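Putative fimbrium tip subunit Fim1C (Bacteroides ovatus, PDB 4EPS) probably forms part of the tip of a fimbrium, a cell-surface filament that mediates adhesion and biofilm formation. Local coordinates at residues His267-Tyr275 against Lys450-Val458; Pro384-Ser393 against Tyr430-Ala439. All coordinates share one frame; numbering follows the deposited sequence.

Overall arrangement
Both contacts lie on the same side of the chain's centre, and one antiparallel sheet joins them: contact 1 packs a helix beside its strand 273-275, while contact 2 reaches it at strand 334-338 and at strand 502-509, where the backbone of Tyr430 bonds that of Phe507. Their centres are 20 Å apart and their nearest atoms about 7 Å, so they do not touch. Both segments of contact 2 fall in sequence between those of contact 1, and helix 446-458 is the next helix after 434-438. Contact 1 borders the second subunit, which contact 2 does not meet. Sulfate and glycerol, probably from the crystallisation liquor, bind at their margins and mark no known active site.

Contact 1 of 2, residues His267-Tyr275 against Lys450-Val458; sequences HLQVGDYYY and KLNTKLIKV. With SO4 (sulfate ion), chain F.
The ring of Tyr273 meets helix 446-458 with its edge: Lys454 O lies in the ring plane, 3.5 Å from Tyr273 CE1, as does a water at the hydroxyl edge, while Val458 CG1 approaches obliquely. The second flat group, His267, carries Gln269 CG over the centre of one face and a sulfate at its edge, His267 NE2 hydrogen-bonding sulfate O1 at 2.9 Å. Between these rings Gln269-Asp272 form a type II beta turn, which leads into strand 273-275 of an antiparallel sheet and sets its corner against the helix. Glycine suits the third place of such a turn, having the positive phi (99°) that other residues tolerate poorly; a side chain on Gly271 would also press on Lys454. Asp272 OD2 accepts from Gln269 N at 3.0 Å, met from above the carboxylate plane, and also bonds His266. Val270 points at the helix, and its CG1, anti to the backbone N, touches Leu451 CD2 at 4.0 Å. Lys454 shields the turn with its aliphatic chain, and bends at chi2 (-62°) and chi4 (-61°) fold its NZ back to Lys450 O and Thr453 OG1, the latter also bonded to Ser449 O. Lys457 stays extended, laying its methylenes across the phenol end; its NZ and Tyr273 OH both donate to that water, 2.7 Å from the OH. Tyrosine combines apolar contact with a polar tip. His267 ND1 is hydrogen-bonded to ND1 of His267 of the second subunit, whose Ser282 and Asn284 also hold the sulfate. Buried without a hydrogen-bonding partner, Gly271 O sits 3.3 Å from Lys454 CG.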
loop_
_atom_site.group_PDB
_atom_site.type_symbol
_atom_site.label_atom_id
_atom_site.label_comp_id
_atom_site.label_asym_id
_atom_site.label_seq_id
_atom_site.Cartn_x
_atom_site.Cartn_y
_atom_site.Cartn_z
ATOM N N HIS A 267 -5.561 -1.327 -1.812
ATOM C CA HIS A 267 -6.130 0.038 -1.878
ATOM C C HIS A 267 -7.598 -0.075 -2.285
ATOM O O HIS A 267 -7.902 -0.335 -3.454
ATOM C CB HIS A 267 -5.354 0.934 -2.862
ATOM C CG HIS A 267 -5.955 2.320 -3.021
ATOM N ND1 HIS A 267 -5.645 3.107 -4.113
ATOM C CD2 HIS A 267 -6.773 3.023 -2.190
ATOM C CE1 HIS A 267 -6.312 4.251 -3.944
ATOM N NE2 HIS A 267 -7.011 4.246 -2.807
ATOM N N LEU A 268 -8.503 0.070 -1.310
ATOM C CA LEU A 268 -9.940 -0.121 -1.566
ATOM C C LEU A 268 -10.521 1.120 -2.267
ATOM O O LEU A 268 -10.453 2.228 -1.746
ATOM C CB LEU A 268 -10.684 -0.427 -0.238
ATOM C CG LEU A 268 -12.197 -0.747 -0.322
ATOM C CD1 LEU A 268 -12.466 -2.023 -1.189
ATOM C CD2 LEU A 268 -12.779 -0.952 1.096
ATOM N N GLN A 269 -11.109 0.929 -3.441
ATOM C CA GLN A 269 -11.675 2.051 -4.210
ATOM C C GLN A 269 -13.035 1.750 -4.768
ATOM O O GLN A 269 -13.344 0.604 -5.092
ATOM C CB GLN A 269 -10.745 2.382 -5.403
ATOM C CG GLN A 269 -9.351 2.882 -4.964
ATOM C CD GLN A 269 -8.546 3.276 -6.159
ATOM O OE1 GLN A 269 -7.989 2.436 -6.896
ATOM N NE2 GLN A 269 -8.519 4.546 -6.411
ATOM N N VAL A 270 -13.822 2.809 -4.993
ATOM C CA VAL A 270 -15.092 2.678 -5.718
ATOM C C VAL A 270 -14.755 2.084 -7.105
ATOM O O VAL A 270 -13.785 2.506 -7.738
ATOM C CB VAL A 270 -15.790 4.066 -5.845
ATOM C CG1 VAL A 270 -16.978 4.005 -6.822
ATOM C CG2 VAL A 270 -16.209 4.608 -4.464
ATOM N N GLY A 271 -15.543 1.133 -7.556
ATOM C CA GLY A 271 -15.305 0.485 -8.837
ATOM C C GLY A 271 -14.595 -0.850 -8.703
ATOM O O GLY A 271 -14.502 -1.593 -9.681
ATOM N N ASP A 272 -14.074 -1.183 -7.503
ATOM C CA ASP A 272 -13.423 -2.483 -7.324
ATOM C C ASP A 272 -14.452 -3.628 -7.477
ATOM O O ASP A 272 -15.628 -3.447 -7.134
ATOM C CB ASP A 272 -12.742 -2.595 -5.963
ATOM C CG ASP A 272 -11.444 -1.806 -5.795
ATOM O OD1 ASP A 272 -10.954 -1.212 -6.808
ATOM O OD2 ASP A 272 -10.920 -1.780 -4.669
ATOM N N TYR A 273 -14.014 -4.779 -7.994
ATOM C CA TYR A 273 -14.883 -5.960 -8.197
ATOM C C TYR A 273 -14.978 -6.750 -6.894
ATOM O O TYR A 273 -13.957 -7.037 -6.262
ATOM C CB TYR A 273 -14.344 -6.856 -9.359
ATOM C CG TYR A 273 -14.294 -6.110 -10.675
ATOM C CD1 TYR A 273 -15.427 -6.010 -11.485
ATOM C CD2 TYR A 273 -13.109 -5.526 -11.125
ATOM C CE1 TYR A 273 -15.386 -5.323 -12.700
ATOM C CE2 TYR A 273 -13.063 -4.810 -12.323
ATOM C CZ TYR A 273 -14.196 -4.730 -13.117
ATOM O OH TYR A 273 -14.150 -4.036 -14.301
ATOM N N TYR A 274 -16.203 -7.107 -6.499
ATOM C CA TYR A 274 -16.495 -7.800 -5.248
ATOM C C TYR A 274 -17.004 -9.209 -5.521
ATOM O O TYR A 274 -17.875 -9.412 -6.370
ATOM C CB TYR A 274 -17.545 -6.993 -4.429
ATOM C CG TYR A 274 -17.558 -7.413 -2.972
ATOM C CD1 TYR A 274 -16.605 -6.931 -2.080
ATOM C CD2 TYR A 274 -18.517 -8.308 -2.490
ATOM C CE1 TYR A 274 -16.620 -7.303 -0.737
ATOM C CE2 TYR A 274 -18.538 -8.690 -1.149
ATOM C CZ TYR A 274 -17.588 -8.184 -0.279
ATOM O OH TYR A 274 -17.582 -8.574 1.035
ATOM N N TYR A 275 -16.446 -10.193 -4.808
ATOM C CA TYR A 275 -16.730 -11.609 -5.072
ATOM C C TYR A 275 -17.479 -12.322 -3.933
ATOM O O TYR A 275 -17.511 -11.846 -2.811
ATOM C CB TYR A 275 -15.398 -12.340 -5.402
ATOM C CG TYR A 275 -14.884 -11.902 -6.757
ATOM C CD1 TYR A 275 -14.145 -10.725 -6.901
ATOM C CD2 TYR A 275 -15.208 -12.617 -7.916
ATOM C CE1 TYR A 275 -13.792 -10.239 -8.162
ATOM C CE2 TYR A 275 -14.816 -12.163 -9.179
ATOM C CZ TYR A 275 -14.107 -10.974 -9.295
ATOM O OH TYR A 275 -13.749 -10.505 -10.536
ATOM N N LYS A 450 -17.360 5.545 -13.105
ATOM C CA LYS A 450 -16.772 4.619 -12.115
ATOM C C LYS A 450 -17.547 3.311 -11.962
ATOM O O LYS A 450 -16.936 2.300 -11.637
ATOM C CB LYS A 450 -16.652 5.293 -10.734
ATOM C CG LYS A 450 -15.606 6.407 -10.724
ATOM C CD LYS A 450 -15.317 6.933 -9.315
ATOM C CE LYS A 450 -14.195 7.949 -9.382
ATOM N NZ LYS A 450 -14.128 8.806 -8.163
ATOM N N LEU A 451 -18.876 3.324 -12.142
ATOM C CA LEU A 451 -19.649 2.104 -11.946
ATOM C C LEU A 451 -19.960 1.377 -13.258
ATOM O O LEU A 451 -19.653 0.194 -13.363
ATOM C CB LEU A 451 -20.949 2.401 -11.168
ATOM C CG LEU A 451 -20.781 3.106 -9.779
ATOM C CD1 LEU A 451 -22.161 3.362 -9.136
ATOM C CD2 LEU A 451 -19.922 2.254 -8.808
ATOM N N ASN A 452 -20.569 2.052 -14.244
ATOM C CA ASN A 452 -20.983 1.359 -15.493
ATOM C C ASN A 452 -19.798 0.787 -16.269
ATOM O O ASN A 452 -19.926 -0.280 -16.857
ATOM C CB ASN A 452 -21.803 2.313 -16.384
ATOM C CG ASN A 452 -23.233 2.401 -15.897
ATOM O OD1 ASN A 452 -23.677 1.604 -15.060
ATOM N ND2 ASN A 452 -24.005 3.312 -16.448
ATOM N N THR A 453 -18.647 1.462 -16.219
ATOM C CA THR A 453 -17.423 0.954 -16.890
ATOM C C THR A 453 -16.941 -0.387 -16.290
ATOM O O THR A 453 -16.215 -1.141 -16.959
ATOM C CB THR A 453 -16.303 1.995 -16.822
ATOM O OG1 THR A 453 -16.078 2.343 -15.449
ATOM C CG2 THR A 453 -16.614 3.243 -17.691
ATOM N N LYS A 454 -17.348 -0.692 -15.043
ATOM C CA LYS A 454 -16.994 -1.972 -14.398
ATOM C C LYS A 454 -18.091 -2.986 -14.629
ATOM O O LYS A 454 -17.819 -4.130 -14.974
ATOM C CB LYS A 454 -16.765 -1.814 -12.868
ATOM C CG LYS A 454 -15.908 -0.631 -12.482
ATOM C CD LYS A 454 -14.468 -0.691 -13.046
ATOM C CE LYS A 454 -13.672 0.490 -12.530
ATOM N NZ LYS A 454 -14.256 1.793 -12.966
ATOM N N LEU A 455 -19.348 -2.560 -14.441
ATOM C CA LEU A 455 -20.481 -3.459 -14.637
ATOM C C LEU A 455 -20.440 -4.143 -16.010
ATOM O O LEU A 455 -20.658 -5.347 -16.091
ATOM C CB LEU A 455 -21.806 -2.701 -14.484
ATOM C CG LEU A 455 -22.160 -2.246 -13.079
ATOM C CD1 LEU A 455 -23.457 -1.384 -13.096
ATOM C CD2 LEU A 455 -22.380 -3.447 -12.157
ATOM N N ILE A 456 -20.139 -3.388 -17.062
ATOM C CA ILE A 456 -20.132 -3.924 -18.439
ATOM C C ILE A 456 -19.047 -5.014 -18.654
ATOM O O ILE A 456 -19.158 -5.793 -19.591
ATOM C CB ILE A 456 -20.011 -2.754 -19.471
ATOM C CG1 ILE A 456 -20.467 -3.169 -20.913
ATOM C CG2 ILE A 456 -18.633 -2.120 -19.488
ATOM C CD1 ILE A 456 -22.004 -3.489 -21.068
ATOM N N LYS A 457 -18.025 -5.089 -17.781
ATOM C CA LYS A 457 -16.960 -6.099 -17.907
ATOM C C LYS A 457 -17.342 -7.423 -17.256
ATOM O O LYS A 457 -16.726 -8.441 -17.561
ATOM C CB LYS A 457 -15.656 -5.578 -17.280
ATOM C CG LYS A 457 -15.110 -4.349 -17.992
ATOM C CD LYS A 457 -13.638 -4.146 -17.687
ATOM C CE LYS A 457 -13.135 -2.850 -18.261
ATOM N NZ LYS A 457 -11.817 -2.482 -17.675
ATOM N N VAL A 458 -18.327 -7.425 -16.330
ATOM C CA VAL A 458 -18.699 -8.652 -15.588
ATOM C C VAL A 458 -20.196 -9.001 -15.671
ATOM O O VAL A 458 -20.638 -9.978 -15.041
ATOM C CB VAL A 458 -18.288 -8.582 -14.095
ATOM C CG1 VAL A 458 -16.764 -8.697 -13.930
ATOM C CG2 VAL A 458 -18.829 -7.316 -13.421
HETATM S S SO4 F . -7.888 7.622 -1.825
HETATM O O1 SO4 F . -8.114 6.929 -3.088
HETATM O O2 SO4 F . -6.923 8.679 -2.071
HETATM O O3 SO4 F . -9.151 8.205 -1.402
HETATM O O4 SO4 F . -7.351 6.773 -0.824
HETATM O O HOH W 1 -11.779 -2.842 -14.909
#

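Contact 2 of 2, residues Pro384-Ser393 against Tyr430-Ala439; sequences PLRFLGYNNS and YVPSSGELVA. With GOL (glycerol), chain L; SO4 (sulfate ion), chain H.
Glu436 fills the tight centre, its CG over one face of the Phe387 ring in a CH-pi contact (3.9 Å from CG to the ring centroid) while its carboxylate runs on to Gly389. There OE1 takes two backbone donors from opposite faces of its plane: Gly389 N at 2.9 Å, from above the carboxylate in a bent bond (132°), and Ser433 N on the anti side. OE2 receives Tyr430 OH on its syn side, at 2.8 Å, and a water that also binds Tyr390 N. Close packing needs glycine twice, for a side chain on Gly389 would strike Glu436 and Tyr430, and one on Gly435 would strike the carbonyls of Leu385 and Arg386. Ser433 and Glu436 form a capping box at the start of helix 434-438, though the return bond from Glu436 N to Ser433 OG is weak. Ser433 OG, held between its own backbone N and carbonyl carbon (chi1 56°), also accepts a nearly straight bond from Leu388 N at 3.1 Å. Since Gly389 opens helix 389-403, one carboxylate serves two helix starts, whose dipoles would favour its negative charge. Were Glu436 an alanine, Gly389 N, Ser433 N and Tyr430 OH would probably lose a shared acceptor and the Phe387 face its methylene cover. Ser434 OG adds a short hydrogen bond, 2.7 Å to Pro384 O, in the carbonyl plane on a lone pair. The margins are looser. Leu385 CD2 only grazes Val438 CG1 at 4.2 Å, and a water bridges Leu385 O to Gly435 O. Glycerol and another water lie by Ser393 and Val431; Arg386, salt-bridged to Glu378, grips a sulfate with NH1 and NH2.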
loop_
_atom_site.group_PDB
_atom_site.type_symbol
_atom_site.label_atom_id
_atom_site.label_comp_id
_atom_site.label_asym_id
_atom_site.label_seq_id
_atom_site.Cartn_x
_atom_site.Cartn_y
_atom_site.Cartn_z
ATOM N N PRO A 384 -34.196 11.926 3.726
ATOM C CA PRO A 384 -33.966 11.096 2.514
ATOM C C PRO A 384 -32.527 11.079 2.009
ATOM O O PRO A 384 -32.231 10.310 1.094
ATOM C CB PRO A 384 -34.866 11.746 1.459
ATOM C CG PRO A 384 -35.877 12.548 2.248
ATOM C CD PRO A 384 -35.098 13.057 3.414
ATOM N N LEU A 385 -31.627 11.874 2.601
ATOM C CA LEU A 385 -30.219 11.862 2.164
ATOM C C LEU A 385 -29.318 10.973 3.043
ATOM O O LEU A 385 -28.161 10.748 2.694
ATOM C CB LEU A 385 -29.665 13.295 2.118
ATOM C CG LEU A 385 -30.325 14.248 1.063
ATOM C CD1 LEU A 385 -29.681 15.636 1.092
ATOM C CD2 LEU A 385 -30.248 13.673 -0.346
ATOM N N ARG A 386 -29.850 10.419 4.137
ATOM C CA ARG A 386 -29.055 9.573 5.048
ATOM C C ARG A 386 -28.919 8.128 4.574
ATOM O O ARG A 386 -29.861 7.570 4.004
ATOM C CB ARG A 386 -29.677 9.553 6.466
ATOM C CG ARG A 386 -30.018 10.932 7.062
ATOM C CD ARG A 386 -28.789 11.826 7.144
ATOM N NE ARG A 386 -29.075 13.071 7.858
ATOM C CZ ARG A 386 -28.291 14.137 7.831
ATOM N NH1 ARG A 386 -27.202 14.150 7.072
ATOM N NH2 ARG A 386 -28.614 15.219 8.526
ATOM N N PHE A 387 -27.766 7.504 4.873
ATOM C CA PHE A 387 -27.514 6.088 4.544
ATOM C C PHE A 387 -28.182 5.229 5.589
ATOM O O PHE A 387 -27.650 5.117 6.698
ATOM C CB PHE A 387 -26.006 5.801 4.551
ATOM C CG PHE A 387 -25.184 6.256 3.378
ATOM C CD1 PHE A 387 -25.676 7.202 2.484
ATOM C CD2 PHE A 387 -23.919 5.723 3.153
ATOM C CE1 PHE A 387 -24.918 7.613 1.390
ATOM C CE2 PHE A 387 -23.156 6.141 2.060
ATOM C CZ PHE A 387 -23.665 7.072 1.181
ATOM N N LEU A 388 -29.348 4.647 5.272
ATOM C CA LEU A 388 -30.131 3.879 6.263
ATOM C C LEU A 388 -30.751 2.615 5.710
ATOM O O LEU A 388 -31.650 2.063 6.343
ATOM C CB LEU A 388 -31.269 4.791 6.821
ATOM C CG LEU A 388 -30.790 5.934 7.744
ATOM C CD1 LEU A 388 -31.882 6.965 7.940
ATOM C CD2 LEU A 388 -30.297 5.380 9.093
ATOM N N GLY A 389 -30.294 2.152 4.542
ATOM C CA GLY A 389 -30.870 0.963 3.919
ATOM C C GLY A 389 -30.826 -0.278 4.796
ATOM O O GLY A 389 -31.809 -1.019 4.855
ATOM N N TYR A 390 -29.708 -0.508 5.500
ATOM C CA TYR A 390 -29.634 -1.707 6.351
ATOM C C TYR A 390 -30.702 -1.614 7.464
ATOM O O TYR A 390 -31.497 -2.555 7.650
ATOM C CB TYR A 390 -28.231 -1.954 6.932
ATOM C CG TYR A 390 -28.269 -3.241 7.729
ATOM C CD1 TYR A 390 -28.288 -4.477 7.088
ATOM C CD2 TYR A 390 -28.483 -3.220 9.108
ATOM C CE1 TYR A 390 -28.419 -5.669 7.808
ATOM C CE2 TYR A 390 -28.633 -4.404 9.837
ATOM C CZ TYR A 390 -28.609 -5.623 9.181
ATOM O OH TYR A 390 -28.790 -6.788 9.885
ATOM N N ASN A 391 -30.756 -0.466 8.156
ATOM C CA ASN A 391 -31.792 -0.183 9.148
ATOM C C ASN A 391 -33.163 -0.493 8.567
ATOM O O ASN A 391 -33.976 -1.170 9.209
ATOM C CB ASN A 391 -31.729 1.310 9.560
ATOM C CG ASN A 391 -32.912 1.734 10.386
ATOM O OD1 ASN A 391 -32.907 1.593 11.606
ATOM N ND2 ASN A 391 -33.962 2.233 9.738
ATOM N N ASN A 392 -33.452 0.059 7.361
ATOM C CA ASN A 392 -34.763 -0.101 6.728
ATOM C C ASN A 392 -35.113 -1.575 6.492
ATOM O O ASN A 392 -36.285 -1.936 6.651
ATOM C CB ASN A 392 -34.847 0.701 5.408
ATOM C CG ASN A 392 -34.680 2.192 5.641
ATOM O OD1 ASN A 392 -34.723 2.675 6.791
ATOM N ND2 ASN A 392 -34.376 2.945 4.572
ATOM N N SER A 393 -34.114 -2.405 6.106
ATOM C CA SER A 393 -34.323 -3.845 5.895
ATOM C C SER A 393 -34.740 -4.518 7.208
ATOM O O SER A 393 -35.670 -5.327 7.218
ATOM C CB SER A 393 -33.052 -4.496 5.355
ATOM O OG SER A 393 -33.333 -5.811 4.908
ATOM N N TYR A 430 -29.719 -5.718 0.650
ATOM C CA TYR A 430 -30.901 -4.938 1.047
ATOM C C TYR A 430 -31.202 -3.874 -0.023
ATOM O O TYR A 430 -30.315 -3.496 -0.782
ATOM C CB TYR A 430 -30.738 -4.288 2.442
ATOM C CG TYR A 430 -29.542 -3.366 2.562
ATOM C CD1 TYR A 430 -29.621 -2.023 2.165
ATOM C CD2 TYR A 430 -28.308 -3.849 2.989
ATOM C CE1 TYR A 430 -28.502 -1.191 2.208
ATOM C CE2 TYR A 430 -27.193 -3.017 3.062
ATOM C CZ TYR A 430 -27.295 -1.693 2.665
ATOM O OH TYR A 430 -26.197 -0.887 2.759
ATOM N N VAL A 431 -32.438 -3.364 -0.045
ATOM C CA VAL A 431 -32.815 -2.270 -0.965
ATOM C C VAL A 431 -32.204 -0.997 -0.379
ATOM O O VAL A 431 -32.496 -0.653 0.772
ATOM C CB VAL A 431 -34.347 -2.143 -1.180
ATOM C CG1 VAL A 431 -34.682 -0.924 -2.045
ATOM C CG2 VAL A 431 -34.938 -3.422 -1.806
ATOM N N PRO A 432 -31.339 -0.283 -1.125
ATOM C CA PRO A 432 -30.702 0.909 -0.544
ATOM C C PRO A 432 -31.710 1.974 -0.158
ATOM O O PRO A 432 -32.753 2.087 -0.796
ATOM C CB PRO A 432 -29.786 1.419 -1.686
ATOM C CG PRO A 432 -30.420 0.847 -2.957
ATOM C CD PRO A 432 -30.884 -0.520 -2.513
ATOM N N SER A 433 -31.393 2.764 0.880
ATOM C CA SER A 433 -32.197 3.949 1.212
ATOM C C SER A 433 -32.036 4.927 0.054
ATOM O O SER A 433 -31.066 4.812 -0.723
ATOM C CB SER A 433 -31.694 4.597 2.506
ATOM O OG SER A 433 -30.308 4.901 2.372
ATOM N N SER A 434 -32.888 5.942 -0.006
ATOM C CA SER A 434 -32.790 6.963 -1.058
ATOM C C SER A 434 -31.440 7.689 -0.937
ATOM O O SER A 434 -30.836 8.025 -1.954
ATOM C CB SER A 434 -33.972 7.929 -0.974
ATOM O OG SER A 434 -34.054 8.494 0.325
ATOM N N GLY A 435 -30.929 7.828 0.287
ATOM C CA GLY A 435 -29.645 8.506 0.504
ATOM C C GLY A 435 -28.486 7.754 -0.115
ATOM O O GLY A 435 -27.594 8.348 -0.735
ATOM N N GLU A 436 -28.488 6.423 0.043
ATOM C CA GLU A 436 -27.442 5.583 -0.542
ATOM C C GLU A 436 -27.465 5.672 -2.090
ATOM O O GLU A 436 -26.403 5.734 -2.722
ATOM C CB GLU A 436 -27.614 4.132 -0.088
ATOM C CG GLU A 436 -27.045 3.940 1.310
ATOM C CD GLU A 436 -27.536 2.673 1.977
ATOM O OE1 GLU A 436 -28.767 2.527 2.145
ATOM O OE2 GLU A 436 -26.686 1.820 2.320
ATOM N N LEU A 437 -28.670 5.659 -2.690
ATOM C CA LEU A 437 -28.799 5.759 -4.157
ATOM C C LEU A 437 -28.351 7.108 -4.673
ATOM O O LEU A 437 -27.648 7.162 -5.678
ATOM C CB LEU A 437 -30.246 5.516 -4.615
ATOM C CG LEU A 437 -30.694 4.041 -4.566
ATOM C CD1 LEU A 437 -32.235 3.959 -4.566
ATOM C CD2 LEU A 437 -30.050 3.219 -5.709
ATOM N N VAL A 438 -28.737 8.193 -4.000
ATOM C CA VAL A 438 -28.361 9.544 -4.448
ATOM C C VAL A 438 -26.824 9.696 -4.468
ATOM O O VAL A 438 -26.277 10.275 -5.419
ATOM C CB VAL A 438 -29.069 10.611 -3.574
ATOM C CG1 VAL A 438 -28.416 11.998 -3.707
ATOM C CG2 VAL A 438 -30.548 10.681 -3.950
ATOM N N ALA A 439 -26.134 9.071 -3.501
ATOM C CA ALA A 439 -24.668 9.149 -3.387
ATOM C C ALA A 439 -23.911 8.382 -4.492
ATOM O O ALA A 439 -22.703 8.581 -4.634
ATOM C CB ALA A 439 -24.222 8.669 -2.006
HETATM C C1 GOL L . -36.388 -5.666 0.877
HETATM O O1 GOL L . -36.152 -7.024 1.199
HETATM C C2 GOL L . -35.767 -4.765 1.919
HETATM O O2 GOL L . -34.336 -4.731 1.760
HETATM C C3 GOL L . -36.346 -3.376 1.770
HETATM O O3 GOL L . -36.267 -2.663 2.997
HETATM S S SO4 H . -26.087 17.766 8.021
HETATM O O1 SO4 H . -26.399 18.719 6.950
HETATM O O2 SO4 H . -24.961 18.255 8.840
HETATM O O3 SO4 H . -27.274 17.603 8.863
HETATM O O4 SO4 H . -25.705 16.486 7.409
HETATM O O HOH W 2 -27.165 10.925 0.069
HETATM O O HOH W 3 -33.567 -1.915 2.918
HETATM O O HOH W 4 -27.300 1.061 5.038
#